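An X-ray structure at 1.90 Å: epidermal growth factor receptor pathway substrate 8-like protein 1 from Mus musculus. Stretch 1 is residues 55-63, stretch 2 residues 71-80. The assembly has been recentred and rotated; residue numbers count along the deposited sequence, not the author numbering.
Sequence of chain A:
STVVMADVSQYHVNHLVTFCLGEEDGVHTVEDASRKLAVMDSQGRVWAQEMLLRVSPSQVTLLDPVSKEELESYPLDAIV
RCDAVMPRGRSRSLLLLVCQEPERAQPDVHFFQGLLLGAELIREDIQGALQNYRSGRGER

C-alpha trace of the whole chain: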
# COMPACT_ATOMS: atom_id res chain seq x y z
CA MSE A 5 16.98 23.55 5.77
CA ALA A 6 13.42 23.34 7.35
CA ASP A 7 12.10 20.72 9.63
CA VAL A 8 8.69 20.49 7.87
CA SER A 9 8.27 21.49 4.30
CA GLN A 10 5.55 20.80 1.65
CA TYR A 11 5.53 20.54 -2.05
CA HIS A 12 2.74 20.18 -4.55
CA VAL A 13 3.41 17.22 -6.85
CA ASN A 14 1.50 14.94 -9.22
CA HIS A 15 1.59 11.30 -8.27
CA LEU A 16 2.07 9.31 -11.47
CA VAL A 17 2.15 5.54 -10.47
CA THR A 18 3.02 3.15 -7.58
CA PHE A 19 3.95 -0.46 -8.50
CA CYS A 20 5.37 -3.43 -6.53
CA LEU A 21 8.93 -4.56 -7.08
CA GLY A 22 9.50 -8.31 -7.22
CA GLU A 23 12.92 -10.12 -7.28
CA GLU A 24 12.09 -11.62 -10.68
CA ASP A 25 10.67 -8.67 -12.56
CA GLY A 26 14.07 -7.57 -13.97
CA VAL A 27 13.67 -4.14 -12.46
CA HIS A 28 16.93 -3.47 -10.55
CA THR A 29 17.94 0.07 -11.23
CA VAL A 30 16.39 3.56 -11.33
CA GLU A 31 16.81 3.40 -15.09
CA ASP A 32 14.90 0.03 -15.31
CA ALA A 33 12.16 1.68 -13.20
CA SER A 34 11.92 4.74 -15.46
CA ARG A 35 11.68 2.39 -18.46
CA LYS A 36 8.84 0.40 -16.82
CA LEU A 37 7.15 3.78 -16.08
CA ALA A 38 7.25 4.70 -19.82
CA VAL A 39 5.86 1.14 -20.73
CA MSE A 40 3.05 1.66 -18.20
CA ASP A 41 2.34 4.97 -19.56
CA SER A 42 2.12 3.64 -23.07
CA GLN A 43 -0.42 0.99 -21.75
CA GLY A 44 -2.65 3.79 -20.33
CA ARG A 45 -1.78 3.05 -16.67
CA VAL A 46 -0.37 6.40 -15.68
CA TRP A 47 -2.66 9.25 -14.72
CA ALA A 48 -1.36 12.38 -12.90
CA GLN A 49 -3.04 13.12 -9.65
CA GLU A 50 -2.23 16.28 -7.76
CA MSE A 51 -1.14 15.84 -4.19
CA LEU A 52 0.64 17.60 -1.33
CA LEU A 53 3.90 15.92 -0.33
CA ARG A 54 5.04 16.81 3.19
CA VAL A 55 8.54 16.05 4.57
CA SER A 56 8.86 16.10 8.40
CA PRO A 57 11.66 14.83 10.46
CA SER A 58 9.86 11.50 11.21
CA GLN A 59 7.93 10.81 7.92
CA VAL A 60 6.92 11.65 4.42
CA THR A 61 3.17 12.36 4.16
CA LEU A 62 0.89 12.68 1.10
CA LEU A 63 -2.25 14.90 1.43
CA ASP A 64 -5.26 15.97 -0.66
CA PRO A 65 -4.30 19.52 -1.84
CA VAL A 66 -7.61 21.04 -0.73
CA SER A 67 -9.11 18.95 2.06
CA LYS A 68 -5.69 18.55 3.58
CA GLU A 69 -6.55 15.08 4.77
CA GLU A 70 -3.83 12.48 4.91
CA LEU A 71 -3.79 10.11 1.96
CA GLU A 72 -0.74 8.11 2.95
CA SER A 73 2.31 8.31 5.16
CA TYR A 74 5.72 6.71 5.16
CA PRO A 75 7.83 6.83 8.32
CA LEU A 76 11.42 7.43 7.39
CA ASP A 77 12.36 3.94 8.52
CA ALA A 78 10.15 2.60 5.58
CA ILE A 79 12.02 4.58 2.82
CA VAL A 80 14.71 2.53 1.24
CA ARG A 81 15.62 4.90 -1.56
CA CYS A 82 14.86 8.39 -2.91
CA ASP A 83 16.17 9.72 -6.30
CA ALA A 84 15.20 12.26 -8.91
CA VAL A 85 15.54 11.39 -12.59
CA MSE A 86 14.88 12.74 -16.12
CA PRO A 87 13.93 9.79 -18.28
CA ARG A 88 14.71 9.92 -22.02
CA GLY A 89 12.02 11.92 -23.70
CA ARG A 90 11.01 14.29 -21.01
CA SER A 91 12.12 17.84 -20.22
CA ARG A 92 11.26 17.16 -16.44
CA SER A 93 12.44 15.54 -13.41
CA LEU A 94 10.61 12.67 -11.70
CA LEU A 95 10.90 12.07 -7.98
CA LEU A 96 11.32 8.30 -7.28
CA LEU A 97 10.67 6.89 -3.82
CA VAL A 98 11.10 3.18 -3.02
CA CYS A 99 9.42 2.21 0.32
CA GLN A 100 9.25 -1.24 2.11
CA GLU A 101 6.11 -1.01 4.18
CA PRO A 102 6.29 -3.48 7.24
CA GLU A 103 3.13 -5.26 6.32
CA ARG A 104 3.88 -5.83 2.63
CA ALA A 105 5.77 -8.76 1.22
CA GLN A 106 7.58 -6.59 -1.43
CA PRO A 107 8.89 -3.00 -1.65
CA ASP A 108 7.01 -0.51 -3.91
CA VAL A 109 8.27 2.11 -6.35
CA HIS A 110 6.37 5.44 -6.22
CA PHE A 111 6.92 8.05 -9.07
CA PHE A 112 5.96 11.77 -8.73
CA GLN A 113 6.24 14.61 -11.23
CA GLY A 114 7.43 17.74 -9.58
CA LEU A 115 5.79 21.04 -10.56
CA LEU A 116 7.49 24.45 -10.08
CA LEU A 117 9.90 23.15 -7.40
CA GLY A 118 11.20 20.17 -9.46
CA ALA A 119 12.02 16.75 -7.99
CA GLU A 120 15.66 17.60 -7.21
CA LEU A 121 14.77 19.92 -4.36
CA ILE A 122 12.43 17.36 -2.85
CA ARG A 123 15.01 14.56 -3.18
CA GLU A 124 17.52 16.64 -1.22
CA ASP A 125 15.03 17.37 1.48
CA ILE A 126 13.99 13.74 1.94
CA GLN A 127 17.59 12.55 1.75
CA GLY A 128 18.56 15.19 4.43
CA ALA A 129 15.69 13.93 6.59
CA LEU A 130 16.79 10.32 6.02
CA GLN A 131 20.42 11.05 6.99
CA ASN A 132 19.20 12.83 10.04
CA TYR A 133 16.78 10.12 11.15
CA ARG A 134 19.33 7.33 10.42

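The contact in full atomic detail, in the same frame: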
# COMPACT_ATOMS: atom_id res chain seq x y z
N VAL A 55 7.40 16.74 3.95
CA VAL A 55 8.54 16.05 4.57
C VAL A 55 8.70 16.58 6.00
O VAL A 55 8.78 17.83 6.17
CB VAL A 55 9.73 16.38 3.79
CG1 VAL A 55 10.91 15.65 4.27
CG2 VAL A 55 9.44 16.02 2.22
N SER A 56 8.68 15.72 6.99
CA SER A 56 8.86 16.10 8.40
C SER A 56 9.98 15.34 8.89
O SER A 56 10.49 14.44 8.22
CB SER A 56 7.60 15.85 9.16
OG SER A 56 7.53 14.51 9.48
N PRO A 57 10.49 15.63 10.09
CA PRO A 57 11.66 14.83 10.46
C PRO A 57 11.39 13.35 10.78
O PRO A 57 12.31 12.66 11.01
CB PRO A 57 12.20 15.49 11.75
CG PRO A 57 11.71 16.98 11.49
CD PRO A 57 10.26 16.75 11.03
N SER A 58 10.15 12.95 10.93
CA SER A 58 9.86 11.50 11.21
C SER A 58 9.21 10.75 10.06
O SER A 58 9.16 9.53 10.12
CB SER A 58 8.92 11.39 12.37
OG SER A 58 7.70 12.04 12.06
N GLN A 59 8.67 11.45 9.04
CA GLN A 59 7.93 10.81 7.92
C GLN A 59 7.68 11.64 6.73
O GLN A 59 7.82 12.89 6.79
CB GLN A 59 6.59 10.31 8.36
CG GLN A 59 5.63 11.33 8.87
CD GLN A 59 4.25 10.67 9.35
OE1 GLN A 59 3.19 11.23 9.12
NE2 GLN A 59 4.30 9.49 9.96
N VAL A 60 7.34 10.97 5.64
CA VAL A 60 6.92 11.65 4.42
C VAL A 60 5.42 11.40 4.38
O VAL A 60 4.96 10.23 4.54
CB VAL A 60 7.58 11.08 3.13
CG1 VAL A 60 6.96 11.66 1.88
CG2 VAL A 60 9.02 11.41 3.18
N THR A 61 4.65 12.46 4.23
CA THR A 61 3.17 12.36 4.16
C THR A 61 2.60 12.86 2.85
O THR A 61 3.14 13.83 2.28
CB THR A 61 2.58 13.19 5.30
OG1 THR A 61 3.14 12.72 6.55
CG2 THR A 61 1.13 13.02 5.34
N LEU A 62 1.54 12.23 2.31
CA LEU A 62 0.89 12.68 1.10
C LEU A 62 -0.53 13.16 1.48
O LEU A 62 -1.34 12.34 2.04
CB LEU A 62 0.73 11.55 0.07
CG LEU A 62 2.13 11.01 -0.28
CD1 LEU A 62 1.97 9.79 -1.11
CD2 LEU A 62 2.75 12.17 -1.32
N LEU A 63 -0.91 14.39 1.11
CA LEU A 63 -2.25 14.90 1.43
C LEU A 63 -3.08 15.38 0.25
O LEU A 63 -2.54 15.77 -0.79
CB LEU A 63 -2.15 16.07 2.46
CG LEU A 63 -1.02 15.92 3.54
CD1 LEU A 63 -0.40 17.30 3.97
CD2 LEU A 63 -1.63 15.35 4.69
N LEU A 71 -3.51 11.16 2.89
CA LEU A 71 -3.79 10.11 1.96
C LEU A 71 -2.87 8.97 2.22
O LEU A 71 -3.25 7.84 1.99
CB LEU A 71 -3.58 10.56 0.56
CG LEU A 71 -4.43 11.63 -0.04
CD1 LEU A 71 -3.99 11.85 -1.49
CD2 LEU A 71 -5.88 11.15 0.10
N GLU A 72 -1.64 9.22 2.69
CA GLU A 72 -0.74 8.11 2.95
C GLU A 72 0.44 8.67 3.74
O GLU A 72 0.72 9.88 3.64
CB GLU A 72 -0.23 7.55 1.61
CG GLU A 72 0.46 6.21 1.83
CD GLU A 72 -0.51 5.07 2.34
OE1 GLU A 72 -1.61 4.95 1.76
OE2 GLU A 72 -0.17 4.28 3.30
N SER A 73 1.14 7.84 4.50
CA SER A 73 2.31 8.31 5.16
C SER A 73 3.40 7.24 5.22
O SER A 73 3.17 6.06 5.35
CB SER A 73 1.97 8.76 6.53
OG SER A 73 1.51 7.69 7.27
N TYR A 74 4.62 7.62 5.07
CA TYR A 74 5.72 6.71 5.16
C TYR A 74 6.76 7.16 6.16
O TYR A 74 7.50 8.12 5.93
CB TYR A 74 6.37 6.63 3.79
CG TYR A 74 5.44 6.40 2.61
CD1 TYR A 74 4.91 7.49 1.91
CD2 TYR A 74 5.04 5.08 2.22
CE1 TYR A 74 4.01 7.33 0.86
CE2 TYR A 74 4.14 4.89 1.17
CZ TYR A 74 3.61 6.04 0.49
OH TYR A 74 2.64 5.97 -0.51
N PRO A 75 6.85 6.50 7.30
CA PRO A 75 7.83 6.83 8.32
C PRO A 75 9.17 6.66 7.65
O PRO A 75 9.31 5.79 6.75
CB PRO A 75 7.62 5.76 9.41
CG PRO A 75 6.96 4.65 8.68
CD PRO A 75 6.02 5.29 7.64
N LEU A 76 10.19 7.41 8.10
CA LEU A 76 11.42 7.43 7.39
C LEU A 76 12.08 6.10 7.41
O LEU A 76 12.81 5.78 6.52
CB LEU A 76 12.33 8.50 8.01
CG LEU A 76 11.76 9.95 7.75
CD1 LEU A 76 12.88 10.96 8.28
CD2 LEU A 76 11.50 10.33 6.22
N ASP A 77 11.78 5.31 8.41
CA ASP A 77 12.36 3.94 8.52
C ASP A 77 11.93 3.03 7.32
O ASP A 77 12.62 2.13 6.98
CB ASP A 77 11.76 3.30 9.79
CG ASP A 77 12.51 2.12 10.21
OD1 ASP A 77 11.99 1.38 11.08
OD2 ASP A 77 13.63 1.99 9.64
N ALA A 78 10.72 3.28 6.75
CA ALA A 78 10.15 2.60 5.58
C ALA A 78 10.77 3.06 4.26
O ALA A 78 10.65 2.37 3.28
CB ALA A 78 8.60 2.87 5.56
N ILE A 79 11.45 4.19 4.16
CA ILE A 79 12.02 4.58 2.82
C ILE A 79 13.34 3.93 2.52
O ILE A 79 14.28 4.10 3.24
CB ILE A 79 12.11 6.19 2.81
CG1 ILE A 79 10.71 6.69 3.13
CG2 ILE A 79 12.64 6.72 1.53
CD1 ILE A 79 10.59 8.21 3.13
N VAL A 80 13.50 3.24 1.43
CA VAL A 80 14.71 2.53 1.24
C VAL A 80 15.48 3.29 0.24
O VAL A 80 16.66 3.11 0.19
CB VAL A 80 14.50 1.01 0.82
CG1 VAL A 80 13.07 0.50 1.07
CG2 VAL A 80 14.56 0.85 -0.66

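Two antiparallel strands, 59-63 and 71-75, carry this contact on a ladder of main-chain hydrogen bonds, and side chains on alternating faces finish it; together the stretches bury 596 Å². At L71, L62 O accepts two amides: L71 N at 2.6 Å and E72 N at a looser 3.2 Å, while the CB atoms of L71 and L62 lie 4.4 Å apart. E72 returns the bond, L62 N to E72 O at 2.8 Å. Its CB lies 4.2 Å from L62 CD1, while the end of the side chain leads away from stretch 1.

S73 falls on the other face, opposite T61 in a non-hydrogen-bonded pair; its CA approaches V60 O at 3.3 Å. S73 and Q59 are partly exposed and T61 is buried; Q59 OE1 comes to 3.8 Å from S73 CB. Y74 closes a nearly linear pair with V60: Y74 N to V60 O, 2.7 Å, and V60 N to Y74 O, 2.9 Å. The edge of its ring meets L62: Y74 CE1 lies 3.8 Å from L62 CD1.

P75, lacking an amide hydrogen, sits at a non-hydrogen-bonded position beside Q59. L76 N then bonds S58 O at 3.1 Å, as the chain enters a 3-10 turn. L76 CD2 reaches V60 CG2 at 4.1 Å, and I79 CD1 packs against that same methyl, V60 CG2, at 3.6 Å. V60, L62, Y74, L76 and I79 are all buried, as suits apolar and aromatic side chains.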